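PDB 5EVI: beta-Lactamase/D-Alanine Carboxypeptidase, which probably hydrolyses beta-lactams to substituted beta-amino acids, as a class C beta-lactamase associated with antibiotic resistance. Local coordinates for residues S60-E65 against L202-Y207; G114-G119 against R152-P157. All coordinates share one frame; numbering follows the deposited sequence.

From the N terminus, the chain leaves strand 43-48 and enters the loop that holds residues 60-65, the first half of contact 1. Next comes 114-119, at the end of helix 112-115. Contact 2 closes a short loop there by meeting 152-157, which leads from edge strand 151-152 into helix 156-169. The chain then goes on to 202-207, which returns to 60-65. Contact 1 thus ties the loop before helix 70-83 to the chain entering strand 206-207. The shorter loop lies wholly within the longer one, which is rich in helix and poor in strand. Contacts 1 and 2 sit on opposite sides of the chain's centre, with nearest atoms about 12 Å apart.

Contact 1: residues S60-E65 against L202-Y207. With EDO (1,2-ethanediol), chain Q.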
loop_
_atom_site.group_PDB
_atom_site.type_symbol
_atom_site.label_atom_id
_atom_site.label_comp_id
_atom_site.label_asym_id
_atom_site.label_seq_id
_atom_site.Cartn_x
_atom_site.Cartn_y
_atom_site.Cartn_z
ATOM N N SER D 60 0.066 -0.394 20.088
ATOM C CA SER D 60 -0.766 0.009 18.950
ATOM C C SER D 60 -0.478 1.442 18.440
ATOM O O SER D 60 -1.095 1.872 17.471
ATOM C CB SER D 60 -2.237 -0.129 19.326
ATOM O OG SER D 60 -2.515 -1.486 19.625
ATOM N N ASP D 61 0.411 2.185 19.115
ATOM C CA ASP D 61 0.845 3.527 18.677
ATOM C C ASP D 61 2.285 3.598 18.182
ATOM O O ASP D 61 2.720 4.633 17.689
ATOM C CB ASP D 61 0.652 4.502 19.832
ATOM C CG ASP D 61 -0.761 4.454 20.383
ATOM O OD1 ASP D 61 -1.711 4.504 19.559
ATOM O OD2 ASP D 61 -0.921 4.329 21.621
ATOM N N THR D 62 3.031 2.512 18.341
ATOM C CA THR D 62 4.343 2.357 17.714
ATOM C C THR D 62 4.252 2.603 16.209
ATOM O O THR D 62 3.400 2.012 15.552
ATOM C CB THR D 62 4.834 0.932 17.922
ATOM O OG1 THR D 62 4.832 0.633 19.320
ATOM C CG2 THR D 62 6.238 0.728 17.336
ATOM N N LEU D 63 5.157 3.425 15.676
ATOM C CA LEU D 63 5.200 3.720 14.231
ATOM C C LEU D 63 6.096 2.716 13.509
ATOM O O LEU D 63 7.261 2.534 13.892
ATOM C CB LEU D 63 5.720 5.145 13.959
ATOM C CG LEU D 63 5.433 6.271 14.961
ATOM C CD1 LEU D 63 6.007 7.580 14.449
ATOM C CD2 LEU D 63 3.951 6.420 15.256
ATOM N N PHE D 64 5.541 2.079 12.471
ATOM C CA PHE D 64 6.273 1.204 11.554
ATOM C C PHE D 64 6.293 1.811 10.152
ATOM O O PHE D 64 5.301 2.411 9.705
ATOM C CB PHE D 64 5.587 -0.160 11.470
ATOM C CG PHE D 64 5.559 -0.918 12.773
ATOM C CD1 PHE D 64 6.450 -1.963 13.008
ATOM C CD2 PHE D 64 4.623 -0.609 13.755
ATOM C CE1 PHE D 64 6.427 -2.677 14.187
ATOM C CE2 PHE D 64 4.592 -1.315 14.949
ATOM C CZ PHE D 64 5.495 -2.354 15.174
ATOM N N GLU D 65 7.435 1.659 9.464
ATOM C CA GLU D 65 7.544 1.942 8.028
ATOM C C GLU D 65 6.617 0.979 7.276
ATOM O O GLU D 65 6.707 -0.240 7.454
ATOM C CB GLU D 65 8.991 1.764 7.545
ATOM C CG GLU D 65 9.968 2.842 8.021
ATOM C CD GLU D 65 11.444 2.489 7.773
ATOM O OE1 GLU D 65 11.727 1.489 7.086
ATOM O OE2 GLU D 65 12.344 3.193 8.301
ATOM N N LEU D 202 8.206 7.168 19.254
ATOM C CA LEU D 202 7.382 5.997 18.899
ATOM C C LEU D 202 7.839 5.243 17.638
ATOM O O LEU D 202 7.269 4.196 17.314
ATOM C CB LEU D 202 5.917 6.417 18.730
ATOM C CG LEU D 202 5.203 6.917 19.989
ATOM C CD1 LEU D 202 3.894 7.601 19.626
ATOM C CD2 LEU D 202 4.971 5.777 20.973
ATOM N N TYR D 203 8.847 5.768 16.939
ATOM C CA TYR D 203 9.387 5.147 15.725
ATOM C C TYR D 203 10.187 3.878 16.083
ATOM O O TYR D 203 11.182 3.932 16.813
ATOM C CB TYR D 203 10.270 6.163 14.971
ATOM C CG TYR D 203 10.537 5.920 13.492
ATOM C CD1 TYR D 203 11.126 6.920 12.720
ATOM C CD2 TYR D 203 10.208 4.715 12.851
ATOM C CE1 TYR D 203 11.392 6.734 11.367
ATOM C CE2 TYR D 203 10.476 4.523 11.499
ATOM C CZ TYR D 203 11.058 5.537 10.762
ATOM O OH TYR D 203 11.338 5.357 9.427
ATOM N N ALA D 204 9.735 2.736 15.576
ATOM C CA ALA D 204 10.413 1.460 15.805
ATOM C C ALA D 204 11.739 1.394 15.041
ATOM O O ALA D 204 11.922 2.082 14.040
ATOM C CB ALA D 204 9.518 0.306 15.383
ATOM N N GLN D 205 12.658 0.567 15.527
ATOM C CA GLN D 205 13.889 0.274 14.795
ATOM C C GLN D 205 13.637 -0.943 13.905
ATOM O O GLN D 205 13.107 -1.952 14.382
ATOM C CB GLN D 205 15.032 -0.007 15.781
ATOM C CG GLN D 205 16.399 -0.165 15.135
ATOM C CD GLN D 205 16.889 1.105 14.460
ATOM O OE1 GLN D 205 17.291 2.055 15.125
ATOM N NE2 GLN D 205 16.870 1.123 13.137
ATOM N N GLY D 206 13.985 -0.843 12.620
ATOM C CA GLY D 206 13.954 -1.989 11.708
ATOM C C GLY D 206 15.213 -2.828 11.859
ATOM O O GLY D 206 16.262 -2.314 12.261
ATOM N N TYR D 207 15.111 -4.117 11.549
ATOM C CA TYR D 207 16.246 -5.033 11.662
ATOM C C TYR D 207 16.428 -5.778 10.359
ATOM O O TYR D 207 15.480 -6.395 9.862
ATOM C CB TYR D 207 16.040 -5.982 12.834
ATOM C CG TYR D 207 16.133 -5.219 14.124
ATOM C CD1 TYR D 207 17.384 -4.914 14.689
ATOM C CD2 TYR D 207 14.993 -4.716 14.736
ATOM C CE1 TYR D 207 17.480 -4.172 15.861
ATOM C CE2 TYR D 207 15.080 -3.975 15.900
ATOM C CZ TYR D 207 16.316 -3.705 16.456
ATOM O OH TYR D 207 16.361 -2.960 17.596
HETATM C C1 EDO Q . 16.519 3.926 19.331
HETATM O O1 EDO Q . 15.250 3.284 19.196
HETATM C C2 EDO Q . 17.133 4.118 17.949
HETATM O O2 EDO Q . 16.127 4.560 17.032
#
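Tyr203 sets its CG anti to the backbone N (chi1 -159°), which carries the ring over to Glu65. Glu65 meets it with a chain extended beyond CG (chi2 168°). The phenol tip then meets one carboxylate oxygen: Tyr203 OH donates to Glu65 OE2 over 2.6 Å. The bond uses the anti lone pair of OE2, turned away from OE1. The carboxylate and ring planes stand 67° apart. Glu65 CG lies at the ring edge, in its plane, 3.2 Å from Tyr203 OH. Val216 N also donates to OE2, and OE1 bonds to Thr322 OG1. Both oxygens of this buried carboxylate are thus held.

The backbones meet in a single beta bridge between Leu63 and Tyr203. Leu63 N donates to Leu202 O (2.8 Å). Ala204 N donates to Leu63 O (3.0 Å). Leu63 thus grips the residues before and after Tyr203, the pattern of a parallel bridge. Apolar groups close in beside it. Leu63 CG packs on Leu202 CB at 3.8 Å. The methyl CG2 of Thr62 meets Ala204 CB, also at 3.8 Å. The Leu202 methyl CD1 also lies against a backbone carbonyl, 3.7 Å from Asp61 O. Farther along, Gln205 OE1 accepts a weak hydrogen bond from O2 of an ethanediol, probably from the crystallisation liquor.

The bridge joins the loop leading to helix 70-83 with the chain running into strand 206-207. At one end, Asp61 forms a salt bridge with Arg233 of helix 232-243. At the other, Gly206 pairs with Val214 of strand 213-214.

Contact 2: residues G114-G119 against R152-P157; sequences GTHTAG and RTYANP
The Arg152 side chain runs alongside the His116 ring, two residues before Tyr154-Ala155-Asn156. These three match the (S/Y)xN motif of serine beta-lactamases, and the family makes a role in the active site probable. Arg152 CB lies 4.1 Å from Thr117 CG2. Arg152 CG, anti to the backbone N (chi1 -168°), comes 3.7 Å from Thr115 O. Arg152 CD passes His116 CB at 4.1 Å. The guanidinium, from NE outward, then runs beside the imidazole, the two planes 74° apart. At the tip, NH2 forms a salt bridge with Glu276 and a hydrogen bond with Gln271, so the charged end is bound from the central sheet.

Each face of the imidazole has a neighbour near its rim: Gly114 O of its own segment on one, Tyr154 CD1 on the other. The His116 and Tyr154 rings are oblique to each other, with planes at 39° and centroids 4.6 Å apart. The tyrosine OH is hydrogen-bonded to Ser68, Lys71 and Lys318, and a sulfate ion, probably from the crystallisation liquor, lies about 3 Å from the tyrosine side chain. Asn156 OD1 accepts from Lys71 NZ, and Ser68 and Lys71 fit an SxxK pattern at the start of helix 70-83, consistent with the catalytic centre of this family.

Ala155 is the N-cap of helix 156-169. His116 has left helix 112-115 with positive phi. The turn there presents its carbonyl to residues 152-157: Thr153 N donates to His116 O over 2.9 Å, and Arg152 CA approaches the same oxygen at 3.5 Å in a CA-H...O contact.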
loop_
_atom_site.group_PDB
_atom_site.type_symbol
_atom_site.label_atom_id
_atom_site.label_comp_id
_atom_site.label_asym_id
_atom_site.label_seq_id
_atom_site.Cartn_x
_atom_site.Cartn_y
_atom_site.Cartn_z
ATOM N N GLY D 114 -1.035 3.646 -11.576
ATOM C CA GLY D 114 -1.502 2.958 -10.375
ATOM C C GLY D 114 -1.742 1.471 -10.534
ATOM O O GLY D 114 -1.910 0.765 -9.537
ATOM N N THR D 115 -1.797 0.980 -11.770
ATOM C CA THR D 115 -1.995 -0.442 -12.018
ATOM C C THR D 115 -0.740 -1.193 -12.519
ATOM O O THR D 115 -0.792 -2.394 -12.768
ATOM C CB THR D 115 -3.131 -0.619 -13.027
ATOM O OG1 THR D 115 -2.737 -0.013 -14.258
ATOM C CG2 THR D 115 -4.392 0.029 -12.524
ATOM N N HIS D 116 0.379 -0.484 -12.674
ATOM C CA HIS D 116 1.671 -1.079 -13.145
ATOM C C HIS D 116 1.687 -1.595 -14.613
ATOM O O HIS D 116 2.514 -2.453 -14.937
ATOM C CB HIS D 116 2.157 -2.203 -12.203
ATOM C CG HIS D 116 1.991 -1.898 -10.743
ATOM N ND1 HIS D 116 1.028 -2.497 -9.963
ATOM C CD2 HIS D 116 2.672 -1.064 -9.924
ATOM C CE1 HIS D 116 1.110 -2.023 -8.729
ATOM N NE2 HIS D 116 2.085 -1.140 -8.682
ATOM N N THR D 117 0.807 -1.070 -15.479
ATOM C CA THR D 117 0.648 -1.575 -16.848
ATOM C C THR D 117 0.968 -0.528 -17.939
ATOM O O THR D 117 0.528 -0.684 -19.077
ATOM C CB THR D 117 -0.791 -2.104 -17.066
ATOM O OG1 THR D 117 -1.710 -1.034 -16.878
ATOM C CG2 THR D 117 -1.127 -3.253 -16.093
ATOM N N ALA D 118 1.750 0.501 -17.592
ATOM C CA ALA D 118 2.120 1.583 -18.523
ATOM C C ALA D 118 2.847 1.058 -19.751
ATOM O O ALA D 118 2.452 1.327 -20.892
ATOM C CB ALA D 118 3.004 2.613 -17.821
ATOM N N GLY D 119 3.913 0.312 -19.507
ATOM C CA GLY D 119 4.741 -0.214 -20.605
ATOM C C GLY D 119 6.021 -0.954 -20.221
ATOM O O GLY D 119 6.688 -1.528 -21.104
ATOM N N ARG D 152 1.977 -6.494 -16.973
ATOM C CA ARG D 152 2.022 -5.882 -15.645
ATOM C C ARG D 152 3.417 -6.056 -15.035
ATOM O O ARG D 152 3.875 -7.187 -14.835
ATOM C CB ARG D 152 0.949 -6.503 -14.756
ATOM C CG ARG D 152 0.677 -5.759 -13.430
ATOM C CD ARG D 152 1.589 -6.257 -12.328
ATOM N NE ARG D 152 1.086 -5.980 -10.980
ATOM C CZ ARG D 152 1.689 -6.383 -9.858
ATOM N NH1 ARG D 152 2.813 -7.100 -9.896
ATOM N NH2 ARG D 152 1.150 -6.072 -8.680
ATOM N N THR D 153 4.048 -4.923 -14.721
ATOM C CA THR D 153 5.394 -4.865 -14.179
ATOM C C THR D 153 5.367 -3.915 -12.982
ATOM O O THR D 153 5.333 -2.701 -13.126
ATOM C CB THR D 153 6.377 -4.414 -15.276
ATOM O OG1 THR D 153 6.196 -5.275 -16.394
ATOM C CG2 THR D 153 7.823 -4.491 -14.832
ATOM N N TYR D 154 5.334 -4.500 -11.798
ATOM C CA TYR D 154 5.306 -3.730 -10.542
ATOM C C TYR D 154 6.526 -2.801 -10.506
ATOM O O TYR D 154 7.642 -3.271 -10.695
ATOM C CB TYR D 154 5.352 -4.691 -9.372
ATOM C CG TYR D 154 5.136 -4.067 -8.022
ATOM C CD1 TYR D 154 3.847 -3.891 -7.531
ATOM C CD2 TYR D 154 6.215 -3.692 -7.209
ATOM C CE1 TYR D 154 3.621 -3.347 -6.283
ATOM C CE2 TYR D 154 6.001 -3.146 -5.948
ATOM C CZ TYR D 154 4.697 -2.972 -5.492
ATOM O OH TYR D 154 4.459 -2.430 -4.244
ATOM N N ALA D 155 6.328 -1.501 -10.307
ATOM C CA ALA D 155 7.465 -0.565 -10.270
ATOM C C ALA D 155 7.258 0.696 -9.410
ATOM O O ALA D 155 6.156 1.238 -9.347
ATOM C CB ALA D 155 7.859 -0.179 -11.700
ATOM N N ASN D 156 8.329 1.186 -8.782
ATOM C CA ASN D 156 8.282 2.498 -8.083
ATOM C C ASN D 156 8.224 3.787 -8.944
ATOM O O ASN D 156 7.439 4.675 -8.636
ATOM C CB ASN D 156 9.404 2.588 -7.039
ATOM C CG ASN D 156 9.230 1.575 -5.931
ATOM O OD1 ASN D 156 8.136 1.055 -5.736
ATOM N ND2 ASN D 156 10.301 1.309 -5.175
ATOM N N PRO D 157 9.029 3.889 -10.024
ATOM C CA PRO D 157 8.958 5.104 -10.860
ATOM C C PRO D 157 7.551 5.475 -11.327
ATOM O O PRO D 157 7.186 6.648 -11.324
ATOM C CB PRO D 157 9.828 4.753 -12.076
ATOM C CG PRO D 157 10.741 3.677 -11.585
ATOM C CD PRO D 157 9.921 2.887 -10.609
#